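Phenol hydroxylase component phL (PDB 3U52) probably serves as a largely helical subunit of a multicomponent phenol hydroxylase, which oxidises phenol to catechol. Local coordinates at residues Cys71-Pro76 with Lys269-Glu274; Leu214-Asn219 with Glu280-Trp285; Lys117-Leu122 with Leu172-Ser177; His288-Ala293 with Leu326-Val331. One frame throughout, in Å; residues are numbered along the deposited sequence.

Contact 1. Residues Cys71-Pro76 with Lys269-Glu274; sequences CAVSDP and KAVAGE
V73 and A270 mark the closest backbone approach, with their CA atoms 6.1 Å apart, where a loop passes over a turn of helix 251-274 in this all-helical hydroxylase subunit. The loop leaves a short 3-10 segment at C71-A72 and runs extended through V73, S74 and D75. On the helical side, G273 N is bonded to K269 O. V73 turns one branch to its partner: CG1 is anti to the backbone N (chi1 168°), which leaves CG2 beside that N and directed at the helix. CG2 meets A270 CB at 3.9 Å and V271 CG2 at 4.0 Å, so a single methyl touches two successive residues of the helix. The two valine side chains lie at a slant to each other and meet through their CG2 branches alone. M267, one turn earlier on the same helix, also packs against V73, while V149 and M152 reach it from helix 147-175. The carbonyl of V73 accepts a hydrogen bond from T148 OG1, which ties the loop to that second helix. Beyond the valine, the contact is completed by the backbone, with A72 O lying 4.1 Å from A270 CB.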
# COMPACT_ATOMS: atom_id res chain seq x y z
N CYS D 71 -7.08 19.96 24.85
CA CYS D 71 -6.92 18.52 24.50
C CYS D 71 -7.68 17.53 25.39
O CYS D 71 -7.67 16.33 25.10
CB CYS D 71 -5.46 18.12 24.51
SG CYS D 71 -4.57 19.06 23.34
N ALA D 72 -8.31 17.99 26.47
CA ALA D 72 -9.35 17.20 27.13
C ALA D 72 -10.47 16.86 26.13
O ALA D 72 -11.16 15.83 26.28
CB ALA D 72 -9.95 17.97 28.31
N VAL D 73 -10.70 17.72 25.15
CA VAL D 73 -11.72 17.43 24.15
C VAL D 73 -11.05 16.59 23.07
O VAL D 73 -10.14 17.07 22.39
CB VAL D 73 -12.36 18.71 23.56
CG1 VAL D 73 -13.19 18.38 22.33
CG2 VAL D 73 -13.22 19.43 24.61
N SER D 74 -11.47 15.33 22.96
CA SER D 74 -10.88 14.38 22.02
C SER D 74 -12.00 13.67 21.27
O SER D 74 -13.14 13.65 21.72
CB SER D 74 -10.03 13.33 22.74
OG SER D 74 -8.95 13.96 23.42
N ASP D 75 -11.66 13.07 20.14
CA ASP D 75 -12.64 12.51 19.23
C ASP D 75 -12.78 11.00 19.54
O ASP D 75 -11.80 10.26 19.43
CB ASP D 75 -12.19 12.72 17.78
CG ASP D 75 -13.23 12.26 16.75
OD1 ASP D 75 -14.30 11.77 17.16
OD2 ASP D 75 -13.00 12.37 15.54
N PRO D 76 -14.00 10.56 19.95
CA PRO D 76 -14.29 9.13 20.14
C PRO D 76 -14.11 8.28 18.87
O PRO D 76 -13.79 7.10 18.99
CB PRO D 76 -15.78 9.11 20.59
CG PRO D 76 -16.10 10.53 20.99
CD PRO D 76 -15.14 11.44 20.26
N LYS D 269 -19.66 17.12 26.92
CA LYS D 269 -19.36 16.53 28.24
C LYS D 269 -18.12 17.09 28.90
O LYS D 269 -18.11 17.33 30.10
CB LYS D 269 -19.20 15.02 28.18
CG LYS D 269 -20.51 14.24 28.09
CD LYS D 269 -20.30 12.76 28.49
CE LYS D 269 -20.98 12.42 29.81
NZ LYS D 269 -22.49 12.49 29.65
N ALA D 270 -17.06 17.31 28.11
CA ALA D 270 -15.78 17.78 28.64
C ALA D 270 -15.82 19.26 28.98
O ALA D 270 -15.25 19.67 29.99
CB ALA D 270 -14.64 17.46 27.66
N VAL D 271 -16.51 20.06 28.15
CA VAL D 271 -16.61 21.52 28.38
C VAL D 271 -17.57 21.85 29.57
O VAL D 271 -17.22 22.61 30.47
CB VAL D 271 -17.00 22.26 27.07
CG1 VAL D 271 -17.11 23.74 27.28
CG2 VAL D 271 -15.93 22.02 26.01
N ALA D 272 -18.76 21.26 29.56
CA ALA D 272 -19.68 21.36 30.69
C ALA D 272 -19.14 20.78 32.03
O ALA D 272 -19.26 21.40 33.08
CB ALA D 272 -21.02 20.74 30.33
N GLY D 273 -18.52 19.61 32.00
CA GLY D 273 -17.91 19.02 33.18
C GLY D 273 -16.70 19.74 33.73
O GLY D 273 -16.29 19.50 34.86
N GLU D 274 -16.10 20.63 32.95
CA GLU D 274 -14.92 21.33 33.41
C GLU D 274 -15.21 22.22 34.66
O GLU D 274 -14.49 22.15 35.65
CB GLU D 274 -14.32 22.16 32.28
CG GLU D 274 -13.09 23.02 32.69
CD GLU D 274 -11.75 22.30 32.52
OE1 GLU D 274 -11.75 21.10 32.16
OE2 GLU D 274 -10.70 22.95 32.71

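Contact 2. Residues Leu214-Asn219 with Glu280-Trp285; sequences LTLVQN and ELLQKW
L216 on helix 211-240 packs against L282 and W285 on helix 276-302, a buried helix-helix interface in the core of the subunit. The contact is carried by one methyl group. L216 CD2 lies 3.6 Å from W285 CB and 3.8 Å from W285 CE3, which places it at the edge of the indole, near the ring plane. The same methyl meets L282 CD2 at 4.2 Å, so it sits between two residues spaced three apart along the facing helix. The leucine reaches across because its CG is anti to the backbone N (chi1 171°). One face of the indole ring is packed by L281 CD2, 3.4 Å above its plane and set toward the rim. M268 of helix 251-274 touches both L216 and L282, so a third helix closes over the apolar cluster.

Helix 211-240 carries a wider pi-type turn at 216-219. Within this segment T215 OG1 donates to N219 OD1 at 2.9 Å, in the carbonyl plane and on a lone pair, with a C=O...donor angle of 125°. T215 OG1 also bonds H153 NE2, and N219 OD1 bonds N137 ND2, so polar atoms buried beside the interface are satisfied by neighbouring helices. The two segments themselves meet chiefly through the carbon atoms of L216, L282 and W285, so their cohesion comes from shape and dispersion rather than from directed bonds.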
# COMPACT_ATOMS: atom_id res chain seq x y z
N LEU D 214 -20.68 29.62 18.86
CA LEU D 214 -21.00 29.19 17.51
C LEU D 214 -21.12 27.67 17.34
O LEU D 214 -22.09 27.20 16.72
CB LEU D 214 -20.00 29.76 16.49
CG LEU D 214 -20.41 29.70 15.03
CD1 LEU D 214 -21.79 30.23 14.72
CD2 LEU D 214 -19.36 30.39 14.20
N THR D 215 -20.16 26.90 17.86
CA THR D 215 -20.28 25.43 17.71
C THR D 215 -21.54 24.87 18.40
O THR D 215 -22.23 23.99 17.86
CB THR D 215 -18.98 24.66 18.10
OG1 THR D 215 -19.05 23.35 17.55
CG2 THR D 215 -18.83 24.49 19.58
N LEU D 216 -21.82 25.38 19.60
CA LEU D 216 -23.00 25.04 20.38
C LEU D 216 -24.28 25.30 19.58
O LEU D 216 -25.14 24.44 19.50
CB LEU D 216 -23.04 25.88 21.67
CG LEU D 216 -24.32 25.85 22.54
CD1 LEU D 216 -24.55 24.47 23.10
CD2 LEU D 216 -24.15 26.79 23.68
N VAL D 217 -24.41 26.49 19.02
CA VAL D 217 -25.64 26.89 18.32
C VAL D 217 -25.82 26.08 17.05
O VAL D 217 -26.91 25.51 16.79
CB VAL D 217 -25.62 28.39 17.96
CG1 VAL D 217 -26.86 28.76 17.15
CG2 VAL D 217 -25.52 29.23 19.24
N GLN D 218 -24.76 26.05 16.24
CA GLN D 218 -24.75 25.30 14.99
C GLN D 218 -24.79 23.76 15.17
O GLN D 218 -25.68 23.07 14.63
CB GLN D 218 -23.51 25.67 14.15
CG GLN D 218 -23.46 24.94 12.78
CD GLN D 218 -24.66 25.36 11.88
OE1 GLN D 218 -24.59 26.39 11.27
NE2 GLN D 218 -25.70 24.54 11.77
N ASN D 219 -23.82 23.23 15.89
CA ASN D 219 -23.56 21.80 15.90
C ASN D 219 -24.39 21.02 16.91
O ASN D 219 -24.51 19.81 16.75
CB ASN D 219 -22.04 21.51 16.03
CG ASN D 219 -21.22 22.06 14.83
OD1 ASN D 219 -20.20 22.73 15.01
ND2 ASN D 219 -21.70 21.81 13.61
N GLU D 280 -22.64 27.57 33.55
CA GLU D 280 -23.39 28.85 33.60
C GLU D 280 -23.45 29.55 32.23
O GLU D 280 -24.51 29.95 31.78
CB GLU D 280 -22.77 29.84 34.62
CG GLU D 280 -23.03 29.58 36.14
CD GLU D 280 -21.98 30.27 37.06
OE1 GLU D 280 -21.52 31.41 36.74
OE2 GLU D 280 -21.60 29.67 38.10
N LEU D 281 -22.27 29.72 31.62
CA LEU D 281 -22.14 30.35 30.31
C LEU D 281 -22.92 29.58 29.23
O LEU D 281 -23.65 30.17 28.44
CB LEU D 281 -20.66 30.42 29.93
CG LEU D 281 -20.06 31.69 29.35
CD1 LEU D 281 -18.79 31.33 28.57
CD2 LEU D 281 -21.04 32.51 28.50
N LEU D 282 -22.78 28.26 29.22
CA LEU D 282 -23.49 27.43 28.26
C LEU D 282 -24.99 27.57 28.43
O LEU D 282 -25.73 27.67 27.45
CB LEU D 282 -23.06 25.95 28.39
CG LEU D 282 -21.61 25.53 28.04
CD1 LEU D 282 -21.42 24.04 28.25
CD2 LEU D 282 -21.30 25.86 26.60
N GLN D 283 -25.47 27.59 29.68
CA GLN D 283 -26.91 27.73 29.90
C GLN D 283 -27.45 29.07 29.33
O GLN D 283 -28.56 29.16 28.79
CB GLN D 283 -27.24 27.63 31.40
CG GLN D 283 -28.72 27.56 31.64
CD GLN D 283 -29.34 26.31 31.06
OE1 GLN D 283 -28.98 25.20 31.46
NE2 GLN D 283 -30.25 26.49 30.12
N LYS D 284 -26.67 30.13 29.49
CA LYS D 284 -27.05 31.45 29.01
C LYS D 284 -27.21 31.38 27.48
O LYS D 284 -28.22 31.85 26.93
CB LYS D 284 -25.98 32.44 29.46
CG LYS D 284 -26.05 33.83 28.86
CD LYS D 284 -24.74 34.58 29.18
CE LYS D 284 -24.33 35.50 28.03
NZ LYS D 284 -23.16 36.38 28.41
N TRP D 285 -26.24 30.74 26.80
CA TRP D 285 -26.30 30.64 25.33
C TRP D 285 -27.47 29.77 24.90
O TRP D 285 -28.17 30.16 23.99
CB TRP D 285 -24.99 30.16 24.70
CG TRP D 285 -23.87 31.12 24.83
CD1 TRP D 285 -23.93 32.48 24.90
CD2 TRP D 285 -22.48 30.78 24.89
NE1 TRP D 285 -22.65 33.02 25.01
CE2 TRP D 285 -21.75 31.99 25.00
CE3 TRP D 285 -21.78 29.55 24.87
CZ2 TRP D 285 -20.35 32.01 25.10
CZ3 TRP D 285 -20.39 29.58 24.94
CH2 TRP D 285 -19.69 30.80 25.09

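Contact 3. Residues Lys117-Leu122 with Leu172-Ser177; sequences KQLLRL and LMIDGS
I174 projects from helix 147-175 toward helix 113-122 and sets its terminal methyl against two neighbouring leucines. I174 CD1 is 4.0 Å from L119 CD1 and 4.2 Å from L120 CD2. L119 and I174 approach at a slant, touching methyl to methyl, while L120 adds its CD2 branch from the next position along the helix. The reach of I174 comes from an extended chain: CG1 stands anti to the carbonyl carbon (chi1 -70°), and chi2 of 168° carries CD1 straight on. The backbones stay well apart, with L120 and I174 CA atoms 9.0 Å from each other, and side chains fill the interval.

Helix 180-191 and a loop residue border the group. L120 also rests on A181 and E184 of that helix, and its carbonyl oxygen bonds S185 OG; L119 packs on L111 of the loop.

Beyond I174, S177 N bonds L172 O at 2.8 Å, and a weaker bond joins G176 N to M173 O. D175 OD1 and OD2 accept hydrogen bonds from T178 N and A181 N, linking this end to the start of helix 180-191. S177 itself is bonded to the chain of another protein in the assembly. The contact thus lies beside a Schellman motif, in which G176, two residues after I174 and with a positive phi of 70° that suits glycine, closes the C-terminal end of the helix.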
# COMPACT_ATOMS: atom_id res chain seq x y z
N LYS D 117 -42.73 19.83 -6.29
CA LYS D 117 -42.67 21.18 -5.71
C LYS D 117 -42.54 21.13 -4.21
O LYS D 117 -41.80 21.91 -3.64
CB LYS D 117 -43.84 22.05 -6.16
CG LYS D 117 -43.57 22.80 -7.51
CD LYS D 117 -42.99 21.88 -8.65
CE LYS D 117 -42.65 22.65 -9.93
NZ LYS D 117 -41.64 21.87 -10.73
N GLN D 118 -43.23 20.18 -3.58
CA GLN D 118 -43.07 19.91 -2.15
C GLN D 118 -41.62 19.60 -1.78
O GLN D 118 -41.18 19.97 -0.72
CB GLN D 118 -43.96 18.75 -1.68
CG GLN D 118 -45.46 19.07 -1.55
CD GLN D 118 -46.28 17.88 -0.99
OE1 GLN D 118 -46.42 16.85 -1.65
NE2 GLN D 118 -46.82 18.03 0.22
N LEU D 119 -40.89 18.88 -2.64
CA LEU D 119 -39.46 18.63 -2.36
C LEU D 119 -38.62 19.88 -2.53
O LEU D 119 -37.72 20.14 -1.73
CB LEU D 119 -38.92 17.53 -3.25
CG LEU D 119 -39.53 16.13 -3.05
CD1 LEU D 119 -38.88 15.16 -4.00
CD2 LEU D 119 -39.40 15.64 -1.60
N LEU D 120 -38.91 20.63 -3.59
CA LEU D 120 -38.19 21.87 -3.86
C LEU D 120 -38.43 22.90 -2.77
O LEU D 120 -37.60 23.81 -2.55
CB LEU D 120 -38.61 22.42 -5.21
CG LEU D 120 -38.22 21.56 -6.40
CD1 LEU D 120 -38.51 22.29 -7.72
CD2 LEU D 120 -36.73 21.15 -6.26
N ARG D 121 -39.57 22.78 -2.09
CA ARG D 121 -40.01 23.76 -1.10
C ARG D 121 -39.67 23.34 0.33
O ARG D 121 -39.35 24.21 1.16
CB ARG D 121 -41.53 24.06 -1.24
CG ARG D 121 -42.07 25.03 -0.18
CD ARG D 121 -43.51 25.47 -0.48
NE ARG D 121 -43.91 26.57 0.40
CZ ARG D 121 -44.71 26.45 1.46
NH1 ARG D 121 -45.27 25.28 1.80
NH2 ARG D 121 -44.99 27.54 2.18
N LEU D 122 -39.74 22.05 0.62
CA LEU D 122 -39.56 21.60 2.01
C LEU D 122 -38.16 21.05 2.30
O LEU D 122 -37.67 21.19 3.41
CB LEU D 122 -40.62 20.56 2.36
CG LEU D 122 -42.05 21.08 2.21
CD1 LEU D 122 -43.05 19.96 2.48
CD2 LEU D 122 -42.28 22.27 3.16
N LEU D 172 -31.41 18.64 -9.15
CA LEU D 172 -30.91 18.41 -10.49
C LEU D 172 -31.52 17.17 -11.11
O LEU D 172 -31.70 17.10 -12.33
CB LEU D 172 -29.38 18.32 -10.51
CG LEU D 172 -28.73 19.69 -10.33
CD1 LEU D 172 -27.19 19.60 -10.26
CD2 LEU D 172 -29.15 20.69 -11.46
N MET D 173 -31.81 16.18 -10.28
CA MET D 173 -32.47 14.99 -10.75
C MET D 173 -33.86 15.38 -11.22
O MET D 173 -34.27 14.98 -12.28
CB MET D 173 -32.56 13.94 -9.65
CG MET D 173 -32.69 12.57 -10.22
SD MET D 173 -32.73 11.28 -9.00
CE MET D 173 -31.15 11.53 -8.18
N ILE D 174 -34.58 16.17 -10.41
CA ILE D 174 -35.94 16.60 -10.74
C ILE D 174 -36.04 17.44 -12.00
O ILE D 174 -37.02 17.29 -12.75
CB ILE D 174 -36.58 17.37 -9.56
CG1 ILE D 174 -36.87 16.40 -8.42
CG2 ILE D 174 -37.84 18.13 -10.03
CD1 ILE D 174 -37.23 17.06 -7.10
N ASP D 175 -35.04 18.30 -12.28
CA ASP D 175 -35.05 19.10 -13.51
C ASP D 175 -34.27 18.54 -14.69
O ASP D 175 -34.15 19.21 -15.73
CB ASP D 175 -34.63 20.56 -13.26
CG ASP D 175 -33.14 20.72 -12.89
OD1 ASP D 175 -32.26 19.98 -13.40
OD2 ASP D 175 -32.84 21.63 -12.08
N GLY D 176 -33.71 17.34 -14.53
CA GLY D 176 -32.98 16.72 -15.60
C GLY D 176 -31.67 17.40 -15.91
O GLY D 176 -31.27 17.47 -17.07
N SER D 177 -30.99 17.89 -14.87
CA SER D 177 -29.62 18.42 -14.96
C SER D 177 -29.54 19.76 -15.73
O SER D 177 -28.57 20.07 -16.44
CB SER D 177 -28.67 17.35 -15.50
OG SER D 177 -27.34 17.78 -15.32

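Contact 4. Residues His288-Ala293 with Leu326-Val331; sequences HWEPQA and LQSRGV
E290 and P291 of helix 276-302 face S328 and R329 of the C-terminal tail in a contact made of polar proximity and loose van der Waals touches. Among the polar groups, E290 leaves the helix toward the tail; its CG is anti to the backbone N (chi1 -176°) and the chain bends at chi2. E290 OE2 is 4.0 Å from S328 OG, too distant for a bond; its strong partner is R314 NE of helix 307-322, with which it forms a salt bridge. E290 OE1 and R329 NE, of opposite charge, are 5.1 Å apart and do not pair directly.

The van der Waals contacts are loose: P291 CG lies 4.3 Å from R329 NE, approaching the guanidinium obliquely, and E290 OE1 lies the same 4.3 Å from R329 CD.

Hydrogen bonding also shapes both backbones. The helix kinks at P291, which has no N-H, and Q292 N makes only a weak bond to W289 O in place of one to H288 O. Q292 adds a side-chain bond, NE2 donating to H288 O at 2.7 Å and 164°, from 48° out of the carbonyl plane. In the tail, R329 is the centre of an inverse gamma turn, closed by a weak G330 N to S328 O bond. S318 OG lies within bonding reach of both S328 O and G330 O and can share its one proton between them. Attraction between E290 and R329 is thus probably long-range, while R314 and S318 of helix 307-322 supply the direct polar links to glutamate and tail.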
# COMPACT_ATOMS: atom_id res chain seq x y z
N HIS D 288 -30.73 31.86 25.19
CA HIS D 288 -30.83 32.79 24.05
C HIS D 288 -31.15 32.10 22.70
O HIS D 288 -32.02 32.55 21.92
CB HIS D 288 -29.57 33.64 23.96
CG HIS D 288 -29.68 34.73 22.94
ND1 HIS D 288 -30.59 35.77 23.07
CD2 HIS D 288 -29.03 34.94 21.77
CE1 HIS D 288 -30.48 36.58 22.02
NE2 HIS D 288 -29.54 36.10 21.22
N TRP D 289 -30.45 31.00 22.41
CA TRP D 289 -30.51 30.44 21.05
C TRP D 289 -31.43 29.29 20.83
O TRP D 289 -31.95 29.14 19.73
CB TRP D 289 -29.09 30.02 20.62
CG TRP D 289 -28.14 31.14 20.40
CD1 TRP D 289 -27.15 31.55 21.23
CD2 TRP D 289 -28.04 31.94 19.23
NE1 TRP D 289 -26.43 32.57 20.65
CE2 TRP D 289 -26.96 32.81 19.42
CE3 TRP D 289 -28.75 31.98 18.02
CZ2 TRP D 289 -26.59 33.74 18.45
CZ3 TRP D 289 -28.38 32.89 17.08
CH2 TRP D 289 -27.31 33.76 17.29
N GLU D 290 -31.64 28.42 21.82
CA GLU D 290 -32.48 27.24 21.58
C GLU D 290 -33.92 27.57 21.08
O GLU D 290 -34.42 26.92 20.16
CB GLU D 290 -32.44 26.25 22.75
CG GLU D 290 -33.23 24.97 22.51
CD GLU D 290 -34.73 25.09 22.91
OE1 GLU D 290 -35.17 26.22 23.21
OE2 GLU D 290 -35.45 24.05 22.94
N PRO D 291 -34.61 28.58 21.69
CA PRO D 291 -35.94 28.95 21.21
C PRO D 291 -35.90 29.60 19.83
O PRO D 291 -36.90 29.59 19.15
CB PRO D 291 -36.42 29.98 22.27
CG PRO D 291 -35.55 29.77 23.46
CD PRO D 291 -34.22 29.35 22.90
N GLN D 292 -34.78 30.18 19.43
CA GLN D 292 -34.68 30.69 18.06
C GLN D 292 -34.59 29.56 17.03
O GLN D 292 -35.13 29.66 15.95
CB GLN D 292 -33.48 31.59 17.93
CG GLN D 292 -33.64 32.86 18.73
CD GLN D 292 -32.49 33.76 18.55
OE1 GLN D 292 -32.25 34.25 17.44
NE2 GLN D 292 -31.74 33.99 19.62
N ALA D 293 -33.90 28.48 17.43
CA ALA D 293 -33.80 27.24 16.65
C ALA D 293 -35.17 26.59 16.48
O ALA D 293 -35.55 26.18 15.38
CB ALA D 293 -32.80 26.28 17.31
N LEU D 326 -27.53 20.47 31.86
CA LEU D 326 -27.99 21.70 31.23
C LEU D 326 -29.46 21.59 30.90
O LEU D 326 -29.98 20.50 30.74
CB LEU D 326 -27.18 22.03 29.96
CG LEU D 326 -25.69 22.35 30.07
CD1 LEU D 326 -25.01 22.22 28.71
CD2 LEU D 326 -25.48 23.73 30.65
N GLN D 327 -30.11 22.73 30.75
CA GLN D 327 -31.56 22.76 30.64
C GLN D 327 -32.04 23.35 29.32
O GLN D 327 -31.46 24.32 28.82
CB GLN D 327 -32.15 23.59 31.79
CG GLN D 327 -33.59 23.24 32.12
CD GLN D 327 -33.73 22.40 33.40
OE1 GLN D 327 -33.51 21.17 33.38
NE2 GLN D 327 -34.10 23.05 34.50
N SER D 328 -33.09 22.75 28.78
CA SER D 328 -33.87 23.35 27.71
C SER D 328 -35.35 23.02 27.94
O SER D 328 -35.71 22.00 28.57
CB SER D 328 -33.38 22.93 26.32
OG SER D 328 -33.94 21.71 25.86
N ARG D 329 -36.21 23.88 27.41
CA ARG D 329 -37.63 23.87 27.74
C ARG D 329 -38.50 23.02 26.79
O ARG D 329 -39.53 23.51 26.30
CB ARG D 329 -38.14 25.32 27.85
CG ARG D 329 -37.04 26.32 28.34
CD ARG D 329 -36.53 27.25 27.21
NE ARG D 329 -37.22 28.55 27.23
CZ ARG D 329 -38.48 28.78 26.86
NH1 ARG D 329 -39.26 27.79 26.41
NH2 ARG D 329 -38.96 30.02 26.94
N GLY D 330 -38.07 21.77 26.55
CA GLY D 330 -38.93 20.69 26.02
C GLY D 330 -39.02 19.57 27.05
O GLY D 330 -38.35 19.64 28.09
N VAL D 331 -39.83 18.53 26.78
CA VAL D 331 -40.06 17.37 27.72
C VAL D 331 -38.77 16.64 28.26
O VAL D 331 -38.10 17.13 29.20
CB VAL D 331 -41.17 16.35 27.14
CG1 VAL D 331 -41.33 15.04 27.98
CG2 VAL D 331 -42.52 17.05 26.96

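In the fold
Contacts 1, 2 and 4 form a connected group, while contact 3 lies apart, its centre about 41 Å from that of contact 1 and on the opposite side of the chain's centre. Contacts 2 and 4 share helix 276-302 and have centres about 10 Å apart; they touch through V217 with W289 and a probable Q283-Q327 hydrogen bond. Helix 251-274, used by contact 1, immediately precedes helix 276-302, and A272 packs on L282 between contacts 1 and 2. Along the chain, contact 3 is nested within the loop closed by contact 1, contacts 1 and 2 interleave, and contact 4 closes last. Helices, a loop and the C-terminal tail are thus brought together round the helical core.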